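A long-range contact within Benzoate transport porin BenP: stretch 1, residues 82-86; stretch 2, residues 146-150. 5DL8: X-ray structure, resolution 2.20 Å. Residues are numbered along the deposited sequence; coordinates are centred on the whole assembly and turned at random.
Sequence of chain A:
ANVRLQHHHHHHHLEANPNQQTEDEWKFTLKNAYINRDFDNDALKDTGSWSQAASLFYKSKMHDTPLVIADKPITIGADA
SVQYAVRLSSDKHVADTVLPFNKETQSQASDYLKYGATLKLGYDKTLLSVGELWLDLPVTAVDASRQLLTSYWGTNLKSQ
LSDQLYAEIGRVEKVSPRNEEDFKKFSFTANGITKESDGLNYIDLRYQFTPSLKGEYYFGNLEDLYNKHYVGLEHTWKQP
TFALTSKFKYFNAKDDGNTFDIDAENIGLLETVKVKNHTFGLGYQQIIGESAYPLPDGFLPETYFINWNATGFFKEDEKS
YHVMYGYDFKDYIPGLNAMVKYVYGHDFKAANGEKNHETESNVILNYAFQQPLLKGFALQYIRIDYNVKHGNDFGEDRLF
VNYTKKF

Stretch 1 (82-86) VQYAV
Stretch 2, residues 146-150: RQLLT

This is a small contact in which a β-strand presents one face to an irregular loop segment, held by a single side-chain-to-backbone hydrogen bond and a modest apolar patch beside it. The two sides together bury 260 Å². Residues 82-86 lie within a longer strand, with phi from -151° to -110° and psi from 128° to 142°. This extended backbone alternates its side chains: the CA-to-CB bonds of Gln83 and Ala85 point toward the loop, whereas those of Tyr84 and Val86 point away.

Residues 146-150 form no regular helix or strand. Arg146 (-126/-109) and Gln147 (-110/-96) have negative psi; Leu148 (-72/164), Leu149 (-106/137) and Thr150 (-63/135) are extended. The two stretches run in roughly opposite directions, and the register is set by Gln83 and Leu148, whose CA atoms lie 6.6 Å apart, too far for direct backbone pairing between them.

Gln83 spans that gap with chi1 m (-47°), chi2 t (172°) and chi3 67°. Its OE1 accepts a hydrogen bond from Leu149 N at 2.9 Å, with an N-H...O angle of 162°, close to linear. A long amide side chain suits this buried position because its carbonyl can reach the Leu149 NH across the space between strand and loop. The same OE1 lies 3.6 Å from Leu148 CB and 3.5 Å from Leu149 CB. Leu149, whose CA-to-CB bond points sideways, takes chi1 m (-83°) and chi2 p (35°).

Leu148, buried and directed toward the strand, adopts chi1 m (-52°) and chi2 t (-173°). Its CD1 packs 4.0 Å from both Tyr84 N and Ala85 N, while its CG lies 4.1 Å from Ala85 CB. The short side chain of Ala85 fits the narrow space here, with Leu148 CD1 close to the strand backbone. Gln147 starts sideways, but chi1 t (-180°) and chi2 p (45°) accompany a nearer end; its CG is 3.9 Å from Ala85 CB, and its NE2 is hydrogen-bonded elsewhere in the structure.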

# COMPACT_ATOMS: atom_id res chain seq x y z
N VAL A 82 -15.38 7.46 -8.16
CA VAL A 82 -15.18 7.33 -9.57
C VAL A 82 -13.79 7.85 -9.86
O VAL A 82 -13.32 8.84 -9.24
CB VAL A 82 -16.29 8.07 -10.36
CG1 VAL A 82 -16.27 9.59 -10.03
CG2 VAL A 82 -16.15 7.86 -11.87
N GLN A 83 -13.04 7.11 -10.69
CA GLN A 83 -11.67 7.50 -11.07
C GLN A 83 -11.48 7.17 -12.53
O GLN A 83 -11.88 6.11 -13.00
CB GLN A 83 -10.62 6.72 -10.26
CG GLN A 83 -10.76 6.60 -8.73
CD GLN A 83 -9.74 5.63 -8.15
OE1 GLN A 83 -8.50 5.84 -8.15
NE2 GLN A 83 -10.25 4.46 -7.73
N TYR A 84 -10.88 8.10 -13.26
CA TYR A 84 -10.77 8.01 -14.71
C TYR A 84 -9.44 8.54 -15.13
O TYR A 84 -9.10 9.67 -14.75
CB TYR A 84 -11.84 8.83 -15.36
CG TYR A 84 -11.76 8.81 -16.84
CD1 TYR A 84 -11.96 7.58 -17.54
CD2 TYR A 84 -11.51 9.98 -17.58
CE1 TYR A 84 -11.91 7.53 -18.93
CE2 TYR A 84 -11.48 9.93 -18.98
CZ TYR A 84 -11.70 8.71 -19.64
OH TYR A 84 -11.55 8.61 -20.98
N ALA A 85 -8.70 7.75 -15.93
CA ALA A 85 -7.42 8.16 -16.48
C ALA A 85 -7.38 7.93 -18.03
O ALA A 85 -7.90 6.95 -18.54
CB ALA A 85 -6.31 7.38 -15.88
N VAL A 86 -6.73 8.87 -18.73
CA VAL A 86 -6.39 8.75 -20.15
C VAL A 86 -4.91 8.60 -20.37
O VAL A 86 -4.12 9.39 -19.81
CB VAL A 86 -6.83 10.03 -20.88
CG1 VAL A 86 -6.47 10.01 -22.37
CG2 VAL A 86 -8.34 10.07 -20.81
N ARG A 146 0.97 4.70 -8.19
CA ARG A 146 1.05 4.81 -9.66
C ARG A 146 0.01 5.84 -10.19
O ARG A 146 0.17 7.02 -9.89
CB ARG A 146 0.92 3.41 -10.28
CG ARG A 146 1.99 2.38 -9.92
CD ARG A 146 3.35 2.89 -10.19
NE ARG A 146 4.34 1.81 -10.32
CZ ARG A 146 4.84 1.05 -9.31
NH1 ARG A 146 4.45 1.16 -8.02
NH2 ARG A 146 5.71 0.10 -9.64
N GLN A 147 -1.05 5.39 -10.87
CA GLN A 147 -2.05 6.27 -11.36
C GLN A 147 -3.35 6.10 -10.58
O GLN A 147 -3.46 6.67 -9.46
CB GLN A 147 -2.20 6.12 -12.89
CG GLN A 147 -3.22 7.00 -13.57
CD GLN A 147 -3.20 8.45 -13.12
OE1 GLN A 147 -3.73 8.77 -12.05
NE2 GLN A 147 -2.67 9.35 -13.95
N LEU A 148 -4.30 5.32 -11.05
CA LEU A 148 -5.55 5.10 -10.21
C LEU A 148 -5.24 4.17 -8.96
O LEU A 148 -4.15 3.54 -8.90
CB LEU A 148 -6.72 4.65 -11.06
CG LEU A 148 -7.03 5.53 -12.31
CD1 LEU A 148 -8.33 5.09 -12.99
CD2 LEU A 148 -7.12 7.00 -11.82
N LEU A 149 -6.14 4.16 -7.98
CA LEU A 149 -5.93 3.54 -6.64
C LEU A 149 -6.72 2.21 -6.49
O LEU A 149 -7.88 2.00 -6.95
CB LEU A 149 -6.49 4.46 -5.60
CG LEU A 149 -5.70 5.65 -5.04
CD1 LEU A 149 -4.82 6.33 -6.02
CD2 LEU A 149 -6.57 6.66 -4.30
N THR A 150 -6.04 1.25 -5.90
CA THR A 150 -6.62 -0.08 -5.55
C THR A 150 -7.73 0.12 -4.51
O THR A 150 -7.63 0.92 -3.59
CB THR A 150 -5.48 -0.98 -5.02
OG1 THR A 150 -4.45 -0.95 -6.01
CG2 THR A 150 -5.87 -2.49 -4.71